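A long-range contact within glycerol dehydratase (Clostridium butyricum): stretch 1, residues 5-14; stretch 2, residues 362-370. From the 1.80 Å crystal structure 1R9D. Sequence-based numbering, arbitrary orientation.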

# COMPACT_ATOMS: atom_id res chain seq x y z
N GLY A 5 -52.46 19.50 14.41
CA GLY A 5 -52.02 20.29 13.27
C GLY A 5 -50.62 20.81 13.56
O GLY A 5 -50.07 20.54 14.62
N PHE A 6 -50.05 21.56 12.62
CA PHE A 6 -48.70 22.08 12.82
C PHE A 6 -48.63 23.60 12.92
O PHE A 6 -49.48 24.31 12.39
N SER A 7 -47.59 24.09 13.59
CA SER A 7 -47.38 25.52 13.77
C SER A 7 -46.80 26.14 12.51
O SER A 7 -46.36 25.43 11.60
N THR A 8 -46.80 27.47 12.44
CA THR A 8 -46.28 28.19 11.29
C THR A 8 -44.84 28.64 11.51
O THR A 8 -44.50 29.18 12.56
N GLN A 9 -44.00 28.40 10.50
CA GLN A 9 -42.59 28.76 10.55
C GLN A 9 -42.39 30.26 10.36
O GLN A 9 -43.25 30.94 9.80
N THR A 10 -41.25 30.77 10.82
CA THR A 10 -40.94 32.20 10.70
C THR A 10 -40.70 32.60 9.25
O THR A 10 -40.37 31.76 8.41
N GLU A 11 -40.84 33.89 8.97
CA GLU A 11 -40.62 34.40 7.63
C GLU A 11 -39.19 34.08 7.18
O GLU A 11 -38.94 33.88 5.99
N ARG A 12 -38.27 34.04 8.13
CA ARG A 12 -36.87 33.73 7.84
C ARG A 12 -36.78 32.40 7.11
O ARG A 12 -36.07 32.26 6.11
N ILE A 13 -37.50 31.41 7.62
CA ILE A 13 -37.49 30.08 7.01
C ILE A 13 -38.00 30.13 5.57
O ILE A 13 -37.45 29.47 4.69
N ASN A 14 -39.05 30.91 5.32
CA ASN A 14 -39.58 31.02 3.97
C ASN A 14 -38.54 31.63 3.03
O ASN A 14 -38.43 31.23 1.87
N ALA A 362 -38.54 17.61 15.28
CA ALA A 362 -38.05 17.15 13.99
C ALA A 362 -39.24 16.95 13.06
O ALA A 362 -39.19 17.31 11.88
N LEU A 363 -40.31 16.37 13.60
CA LEU A 363 -41.51 16.14 12.82
C LEU A 363 -42.09 17.50 12.41
O LEU A 363 -42.54 17.69 11.28
N GLU A 364 -42.04 18.46 13.33
CA GLU A 364 -42.55 19.80 13.07
C GLU A 364 -41.75 20.48 11.96
O GLU A 364 -42.32 21.11 11.07
N ALA A 365 -40.42 20.33 12.01
CA ALA A 365 -39.54 20.93 11.00
C ALA A 365 -39.86 20.48 9.58
O ALA A 365 -39.75 21.26 8.64
N ALA A 366 -40.24 19.22 9.42
CA ALA A 366 -40.55 18.71 8.09
C ALA A 366 -41.72 19.48 7.48
O ALA A 366 -41.75 19.72 6.26
N VAL A 367 -42.67 19.88 8.31
CA VAL A 367 -43.84 20.62 7.83
C VAL A 367 -43.52 22.11 7.64
O VAL A 367 -44.11 22.77 6.79
N HIS A 368 -42.59 22.62 8.44
CA HIS A 368 -42.18 24.02 8.34
C HIS A 368 -41.41 24.31 7.06
O HIS A 368 -41.64 25.31 6.39
N VAL A 369 -40.49 23.41 6.73
CA VAL A 369 -39.63 23.55 5.56
C VAL A 369 -40.16 22.94 4.27
O VAL A 369 -40.07 23.55 3.21
N LYS A 370 -40.69 21.72 4.37
CA LYS A 370 -41.24 21.02 3.21
C LYS A 370 -40.31 20.87 2.00
O LYS A 370 -40.71 21.09 0.86

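Stretch 2 is helical from Ala362 to Val369, and it meets an extended segment of stretch 1 that turns helical at Glu11. The CA atoms fix the register: Phe6 lies nearest Glu364 at 6.6 Å, Gln9 nearest His368 at 5.2 Å, and Ile13 nearest Val369 at 7.0 Å. Together the stretches bury 452 Å², counting both sides.

Ala362, the first residue of stretch 2 and already inside the helix, is out of reach of stretch 1. Leu363 (chi1 m, chi2 t) points its CA-to-CB bond sideways, and its contribution is a backbone one, its O lying 4.4 Å from Phe6 CE2.

Glu364 also leaves the helix sideways, but chi1 t and chi2 p bring its carboxylate to stretch 1. There OE1 accepts two hydrogen bonds from a single residue: Ser7 N to Glu364 OE1 is 2.7 Å with an N-H...O angle of 174°, and Ser7 OG to Glu364 OE1 is 2.8 Å. The p rotamer of Ser7 places its hydroxyl on the same oxygen that receives its amide, so one carboxylate oxygen holds both backbone and side chain. The other oxygen, Glu364 OE2, sits 3.4 Å from Phe6 CD2, at the ring edge near its plane, and is hydrogen-bonded elsewhere in the structure.

Ala365 and Ala366 make no contact, as their side chains are out of reach. The next contact comes from Val367 (chi1 t), whose CB points toward stretch 1. Phe6 points toward the helix in turn, with chi1 m and chi2 at 90°, and offers a ring face: Val367 CG2 lies 3.4 Å from the centroid of the Phe6 ring (CG, CD1, CD2, CE1, CE2, CZ), only 5° off the normal. That near-axial position is the evidence for a CH-pi contact; the closest atom pair, Phe6 CD2 to Val367 CG2, is 3.6 Å apart. The Val367 backbone takes part through a water, which donates to Val367 O at 2.8 Å and to Gln9 OE1 at 3.0 Å, bridging the stretches.

His368, with 97 Å² covered, starts sideways, yet chi1 near -81° (m) carries its imidazole to stretch 1. His368 NE2 donates to Ser7 OG at 2.9 Å, the hydroxyl lying at the ring edge. Ser7 OG thus accepts from His368 and donates to Glu364, linking residues one helical turn apart. Over one ring face lies Gln9 CB, 3.5 Å from His368 CG and 27° off the ring normal as measured from the centroid, a CH-pi contact. Gln9 (chi1 p, chi2 m) also brings its CD within 3.4 Å of His368 O, while Gln9 NE2 donates to Asn14 OD1 at 2.8 Å and 178°.

Val369 (chi1 t) points away, but its CG2 still reaches Ile13 CG2 at 4.1 Å. Ile13, m at both chi angles, points toward the helix and makes this apolar contact. Lys370 leaves helical geometry with positive phi and makes no contact with stretch 1.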

# COMPACT_ATOMS: atom_id res chain seq x y z
CB PHE A 6 -47.78 21.59 11.69
CG PHE A 6 -47.74 20.09 11.54
CD1 PHE A 6 -48.64 19.44 10.70
CD2 PHE A 6 -46.83 19.33 12.26
CE1 PHE A 6 -48.62 18.05 10.57
CE2 PHE A 6 -46.81 17.94 12.15
CZ PHE A 6 -47.70 17.30 11.30
CB SER A 7 -46.45 25.77 14.96
OG SER A 7 -45.20 25.12 14.76
CB THR A 8 -47.15 29.44 10.97
OG1 THR A 8 -48.49 29.02 10.67
CG2 THR A 8 -46.58 30.20 9.78
CB GLN A 9 -41.81 28.00 9.47
CG GLN A 9 -42.12 28.42 8.03
CD GLN A 9 -43.48 27.96 7.55
OE1 GLN A 9 -44.20 27.25 8.25
NE2 GLN A 9 -43.84 28.36 6.33
CB THR A 10 -39.68 32.58 11.51
OG1 THR A 10 -38.54 31.93 10.95
CG2 THR A 10 -39.83 32.18 12.96
CB GLU A 11 -40.87 35.91 7.59
CG GLU A 11 -40.61 36.56 6.24
CD GLU A 11 -41.24 35.79 5.09
OE1 GLU A 11 -42.38 35.30 5.24
OE2 GLU A 11 -40.59 35.70 4.02
CB ARG A 12 -36.05 33.65 9.12
CG ARG A 12 -34.56 33.43 8.87
CD ARG A 12 -33.85 32.89 10.10
NE ARG A 12 -33.99 33.75 11.27
CZ ARG A 12 -33.39 34.93 11.41
NH1 ARG A 12 -32.59 35.39 10.47
NH2 ARG A 12 -33.58 35.63 12.52
CB ILE A 13 -38.33 29.09 7.84
CG1 ILE A 13 -37.80 29.05 9.27
CG2 ILE A 13 -38.28 27.70 7.22
CD1 ILE A 13 -36.29 28.83 9.38
CB ASN A 14 -40.86 31.86 3.95
CG ASN A 14 -41.97 31.25 4.78
OD1 ASN A 14 -42.16 30.03 4.79
ND2 ASN A 14 -42.72 32.09 5.48
CB ALA A 362 -37.28 15.84 14.16
CB LEU A 363 -42.54 15.36 13.64
CG LEU A 363 -42.13 13.95 14.09
CD1 LEU A 363 -43.23 13.34 14.96
CD2 LEU A 363 -41.90 13.08 12.88
CB GLU A 364 -42.47 20.64 14.36
CG GLU A 364 -43.37 21.86 14.37
CD GLU A 364 -44.83 21.50 14.65
OE1 GLU A 364 -45.69 22.41 14.57
OE2 GLU A 364 -45.11 20.32 14.96
CB ALA A 365 -38.08 20.63 11.33
CB ALA A 366 -40.89 17.22 8.16
CB VAL A 367 -45.02 20.49 8.80
CG1 VAL A 367 -46.26 21.17 8.21
CG2 VAL A 367 -45.31 19.02 9.06
CB HIS A 368 -41.30 24.41 9.53
CG HIS A 368 -42.06 24.72 10.78
ND1 HIS A 368 -41.45 25.20 11.92
CD2 HIS A 368 -43.38 24.63 11.08
CE1 HIS A 368 -42.36 25.39 12.86
NE2 HIS A 368 -43.54 25.06 12.37
CB VAL A 369 -38.24 22.95 5.87
CG1 VAL A 369 -37.32 23.09 4.67
CG2 VAL A 369 -37.64 23.64 7.09
CB LYS A 370 -42.56 21.68 2.76
CG LYS A 370 -43.63 21.68 3.85
CD LYS A 370 -44.97 22.21 3.33
CE LYS A 370 -46.02 22.22 4.43
NZ LYS A 370 -47.36 22.61 3.92
O HOH W 1 -45.73 25.05 7.01